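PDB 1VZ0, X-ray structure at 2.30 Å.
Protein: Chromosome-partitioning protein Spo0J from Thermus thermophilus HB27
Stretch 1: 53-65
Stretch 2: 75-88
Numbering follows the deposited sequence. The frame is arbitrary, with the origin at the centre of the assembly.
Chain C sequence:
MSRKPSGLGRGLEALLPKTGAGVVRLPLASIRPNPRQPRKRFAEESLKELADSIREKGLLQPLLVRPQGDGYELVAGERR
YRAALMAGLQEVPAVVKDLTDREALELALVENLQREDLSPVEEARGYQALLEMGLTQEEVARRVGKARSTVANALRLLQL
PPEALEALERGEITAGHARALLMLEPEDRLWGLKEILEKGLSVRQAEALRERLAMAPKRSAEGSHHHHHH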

# COMPACT_ATOMS: atom_id res chain seq x y z
N SER C 53 -5.07 -22.19 -4.30
CA SER C 53 -6.17 -22.23 -5.24
C SER C 53 -5.74 -22.55 -6.67
O SER C 53 -6.46 -23.25 -7.38
N ILE C 54 -4.58 -22.05 -7.09
CA ILE C 54 -4.14 -22.33 -8.45
C ILE C 54 -3.53 -23.71 -8.61
O ILE C 54 -3.39 -24.20 -9.73
N ARG C 55 -3.15 -24.35 -7.51
CA ARG C 55 -2.59 -25.70 -7.60
C ARG C 55 -3.68 -26.58 -8.20
O ARG C 55 -3.39 -27.56 -8.89
N GLU C 56 -4.92 -26.20 -7.94
CA GLU C 56 -6.08 -26.94 -8.42
C GLU C 56 -6.46 -26.61 -9.86
O GLU C 56 -6.40 -27.47 -10.74
N LYS C 57 -6.86 -25.36 -10.09
CA LYS C 57 -7.27 -24.93 -11.41
C LYS C 57 -6.22 -24.23 -12.26
O LYS C 57 -6.52 -23.81 -13.38
N GLY C 58 -5.00 -24.12 -11.76
CA GLY C 58 -3.96 -23.45 -12.53
C GLY C 58 -4.12 -21.94 -12.46
O GLY C 58 -4.99 -21.44 -11.75
N LEU C 59 -3.29 -21.22 -13.20
CA LEU C 59 -3.36 -19.76 -13.17
C LEU C 59 -4.66 -19.14 -13.64
O LEU C 59 -5.25 -19.55 -14.63
N LEU C 60 -5.09 -18.12 -12.89
CA LEU C 60 -6.31 -17.37 -13.17
C LEU C 60 -6.23 -16.66 -14.52
O LEU C 60 -6.72 -17.16 -15.53
N GLN C 61 -5.62 -15.48 -14.51
CA GLN C 61 -5.45 -14.69 -15.72
C GLN C 61 -4.01 -14.74 -16.19
O GLN C 61 -3.10 -14.98 -15.41
N PRO C 62 -3.79 -14.50 -17.49
CA PRO C 62 -2.47 -14.51 -18.11
C PRO C 62 -1.43 -13.63 -17.44
O PRO C 62 -1.75 -12.59 -16.87
N LEU C 63 -0.18 -14.07 -17.49
CA LEU C 63 0.93 -13.30 -16.96
C LEU C 63 1.34 -12.48 -18.18
O LEU C 63 0.97 -12.81 -19.30
N LEU C 64 2.09 -11.40 -17.98
CA LEU C 64 2.52 -10.61 -19.11
C LEU C 64 4.04 -10.71 -19.11
O LEU C 64 4.69 -10.38 -18.12
N VAL C 65 4.59 -11.17 -20.23
CA VAL C 65 6.04 -11.34 -20.33
C VAL C 65 6.63 -10.76 -21.61
O VAL C 65 5.91 -10.38 -22.53
N VAL C 75 6.84 -9.20 -16.92
CA VAL C 75 6.62 -7.77 -17.12
C VAL C 75 5.45 -7.27 -16.27
O VAL C 75 5.40 -6.09 -15.89
N ALA C 76 4.50 -8.16 -15.98
CA ALA C 76 3.35 -7.82 -15.15
C ALA C 76 2.72 -9.07 -14.53
O ALA C 76 2.62 -10.10 -15.18
N GLY C 77 2.28 -8.94 -13.28
CA GLY C 77 1.66 -10.06 -12.57
C GLY C 77 2.61 -10.77 -11.63
O GLY C 77 2.66 -12.00 -11.57
N GLU C 78 3.37 -9.99 -10.86
CA GLU C 78 4.34 -10.56 -9.94
C GLU C 78 3.72 -11.55 -8.95
O GLU C 78 4.23 -12.65 -8.79
N ARG C 79 2.62 -11.18 -8.29
CA ARG C 79 2.00 -12.09 -7.32
C ARG C 79 1.44 -13.34 -7.99
O ARG C 79 1.54 -14.45 -7.46
N ARG C 80 0.86 -13.15 -9.17
CA ARG C 80 0.32 -14.26 -9.92
C ARG C 80 1.50 -15.20 -10.19
O ARG C 80 1.41 -16.42 -9.99
N TYR C 81 2.61 -14.61 -10.62
CA TYR C 81 3.83 -15.35 -10.96
C TYR C 81 4.39 -16.13 -9.77
O TYR C 81 4.70 -17.31 -9.89
N ARG C 82 4.53 -15.46 -8.63
CA ARG C 82 5.08 -16.10 -7.45
C ARG C 82 4.15 -17.15 -6.85
O ARG C 82 4.62 -18.11 -6.23
N ALA C 83 2.85 -16.97 -7.02
CA ALA C 83 1.90 -17.94 -6.50
C ALA C 83 1.98 -19.20 -7.36
O ALA C 83 1.82 -20.32 -6.86
N ALA C 84 2.23 -19.02 -8.65
CA ALA C 84 2.33 -20.15 -9.57
C ALA C 84 3.54 -20.99 -9.19
O ALA C 84 3.51 -22.22 -9.29
N LEU C 85 4.60 -20.32 -8.75
CA LEU C 85 5.81 -21.02 -8.32
C LEU C 85 5.49 -21.83 -7.07
O LEU C 85 5.79 -23.02 -7.00
N MET C 86 4.88 -21.18 -6.08
CA MET C 86 4.51 -21.85 -4.84
C MET C 86 3.61 -23.05 -5.12
O MET C 86 3.74 -24.10 -4.49
N ALA C 87 2.69 -22.88 -6.07
CA ALA C 87 1.75 -23.93 -6.44
C ALA C 87 2.45 -25.13 -7.07
O ALA C 87 1.86 -26.21 -7.19
N GLY C 88 3.70 -24.94 -7.46
CA GLY C 88 4.47 -26.01 -8.07
C GLY C 88 4.09 -26.31 -9.51
O GLY C 88 4.32 -27.43 -9.98

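Packing of residues 53-65 against residues 75-88 in Spo0J, a contact that buries 760 Å² over both sides. The apolar centre lies where the last turn of the helix that ends at Lys 57 and the loop after it meet the helix that starts at Glu 78; the two helix axes approach to 9.1 Å at 73°. Ile 54 points toward the second helix (chi1 p, chi2 t) and packs against three alanines: its CD1 lies 3.9 Å from Ala 83 CB and 4.1 Å from Ala 84 CB, while its CG1 meets Ala 87 CB at 3.4 Å. Ile 54 CD1 also reaches the backbone, 3.2 Å from Ala 83 O and 3.3 Å from Ala 84 CA. After Gly 58 breaks the first helix with positive phi, Leu 59 turns toward the partner with chi1 between wells at -113° and chi2 t; its CD2 rests 3.2 Å from Arg 80 CG, and its CG sits 4.4 Å from Ala 84 CB. Leu 63 (m, t) starts sideways, but its end comes nearer, placing CD2 3.5 Å from Arg 80 CB and 4.2 Å from Tyr 81 CB, with CD1 at the edge of the tyrosine ring. Farther along, the strands pair antiparallel: Leu 64 N donates to Ala 76 O (3.1 Å), and Leu 64 O accepts from both Ala 76 N (3.1 Å) and Val 75 N (2.7 Å). This register puts Leu 64 and Ala 76 on the same sheet face, CB to CB 3.6 Å; Leu 64 (t, t) also sets CD2 3.8 Å from the CB of Val 75 (t). Arg 80 (chi1 -134° and chi2 101°, both between wells, chi3 p) carries the contact from carbon to charge: its aliphatic part packs on Leu 59 and Leu 63, while its NH1 lies 3.1 Å from Leu 60 CD1 (Leu 60 is p, t) and one guanidinium face is covered by Gln 61 CB. Arg 80 NH2 is hydrogen-bonded elsewhere in the structure, but NE is buried without a partner. At the exposed edge, Arg 55 (chi1 m, chi2 and chi3 t) lays its CG 3.5 Å from Ala 87 CB and one guanidinium face over Met 86 C and Ala 87 CA; Arg 55 NH1 comes within 3.2 Å of Met 86 O, at an angle too poor for a hydrogen bond.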

# COMPACT_ATOMS: atom_id res chain seq x y z
CB SER C 53 -6.91 -20.89 -5.22
OG SER C 53 -7.99 -20.90 -6.15
CB ILE C 54 -3.15 -21.26 -8.97
CG1 ILE C 54 -1.85 -21.32 -8.18
CG2 ILE C 54 -3.78 -19.88 -8.86
CD1 ILE C 54 -0.81 -20.35 -8.67
CB ARG C 55 -2.25 -26.27 -6.22
CG ARG C 55 -0.88 -25.92 -5.67
CD ARG C 55 -0.51 -26.93 -4.59
NE ARG C 55 0.63 -26.50 -3.78
CZ ARG C 55 0.62 -25.46 -2.96
NH1 ARG C 55 1.70 -25.14 -2.26
NH2 ARG C 55 -0.48 -24.72 -2.83
CB GLU C 56 -7.29 -26.68 -7.51
CG GLU C 56 -7.04 -26.97 -6.04
CD GLU C 56 -6.74 -28.43 -5.76
OE1 GLU C 56 -5.72 -28.94 -6.26
OE2 GLU C 56 -7.54 -29.07 -5.04
CB LYS C 57 -8.51 -24.03 -11.31
CG LYS C 57 -8.49 -23.06 -10.15
CD LYS C 57 -9.00 -23.72 -8.87
CE LYS C 57 -10.48 -24.09 -8.99
NZ LYS C 57 -11.01 -24.75 -7.76
CB LEU C 59 -2.21 -19.16 -13.98
CG LEU C 59 -1.18 -18.40 -13.15
CD1 LEU C 59 -0.19 -17.69 -14.06
CD2 LEU C 59 -1.90 -17.40 -12.27
CB LEU C 60 -6.56 -16.34 -12.04
CG LEU C 60 -5.42 -15.45 -11.51
CD1 LEU C 60 -5.98 -14.30 -10.70
CD2 LEU C 60 -4.49 -16.27 -10.65
CB GLN C 61 -5.90 -13.25 -15.49
CG GLN C 61 -7.41 -13.10 -15.42
CD GLN C 61 -8.13 -13.75 -16.60
OE1 GLN C 61 -8.14 -14.98 -16.74
NE2 GLN C 61 -8.72 -12.93 -17.46
CB PRO C 62 -2.75 -14.04 -19.53
CG PRO C 62 -4.15 -14.47 -19.77
CD PRO C 62 -4.82 -14.12 -18.48
CB LEU C 63 2.11 -14.19 -16.57
CG LEU C 63 1.95 -15.16 -15.40
CD1 LEU C 63 3.24 -15.96 -15.23
CD2 LEU C 63 1.64 -14.37 -14.13
CB LEU C 64 2.08 -9.15 -18.95
CG LEU C 64 2.03 -8.31 -20.23
CD1 LEU C 64 1.59 -6.90 -19.89
CD2 LEU C 64 3.39 -8.29 -20.91
CB VAL C 65 6.41 -12.83 -20.26
CG1 VAL C 65 5.81 -13.45 -19.01
CG2 VAL C 65 5.90 -13.55 -21.50
CB VAL C 75 6.36 -7.47 -18.62
CG1 VAL C 75 5.97 -6.01 -18.81
CG2 VAL C 75 7.61 -7.77 -19.43
CB ALA C 76 2.31 -7.07 -15.98
CB GLU C 78 5.06 -9.43 -9.18
CG GLU C 78 6.41 -9.83 -8.55
CD GLU C 78 7.54 -9.96 -9.58
OE1 GLU C 78 7.72 -9.00 -10.36
OE2 GLU C 78 8.26 -10.99 -9.60
CB ARG C 79 0.90 -11.38 -6.53
CG ARG C 79 1.46 -10.72 -5.27
CD ARG C 79 0.43 -9.91 -4.50
NE ARG C 79 -0.62 -10.71 -3.87
CZ ARG C 79 -0.52 -11.34 -2.70
NH1 ARG C 79 -1.55 -12.04 -2.24
NH2 ARG C 79 0.60 -11.28 -1.98
CB ARG C 80 -0.26 -13.73 -11.24
CG ARG C 80 -1.63 -14.28 -11.59
CD ARG C 80 -2.75 -13.30 -11.28
NE ARG C 80 -2.87 -12.25 -12.28
CZ ARG C 80 -3.90 -11.40 -12.36
NH1 ARG C 80 -4.92 -11.49 -11.51
NH2 ARG C 80 -3.91 -10.47 -13.31
CB TYR C 81 4.87 -14.36 -11.49
CG TYR C 81 6.28 -14.89 -11.65
CD1 TYR C 81 6.61 -15.76 -12.70
CD2 TYR C 81 7.29 -14.51 -10.77
CE1 TYR C 81 7.92 -16.22 -12.86
CE2 TYR C 81 8.59 -14.97 -10.92
CZ TYR C 81 8.90 -15.82 -11.97
OH TYR C 81 10.20 -16.25 -12.15
CB ARG C 82 5.46 -15.05 -6.42
CG ARG C 82 6.51 -14.11 -6.97
CD ARG C 82 7.24 -13.32 -5.92
NE ARG C 82 8.29 -12.53 -6.56
CZ ARG C 82 9.39 -13.03 -7.11
NH1 ARG C 82 10.28 -12.22 -7.67
NH2 ARG C 82 9.63 -14.34 -7.08
CB ALA C 83 0.49 -17.37 -6.51
CB ALA C 84 2.47 -19.65 -10.99
CB LEU C 85 6.93 -20.01 -8.04
CG LEU C 85 7.61 -19.42 -9.28
CD1 LEU C 85 8.54 -18.29 -8.89
CD2 LEU C 85 8.37 -20.50 -10.00
CB MET C 86 3.78 -20.89 -3.89
CG MET C 86 4.68 -20.15 -2.90
SD MET C 86 3.71 -19.31 -1.64
CE MET C 86 2.97 -20.70 -0.82
CB ALA C 87 0.70 -23.37 -7.39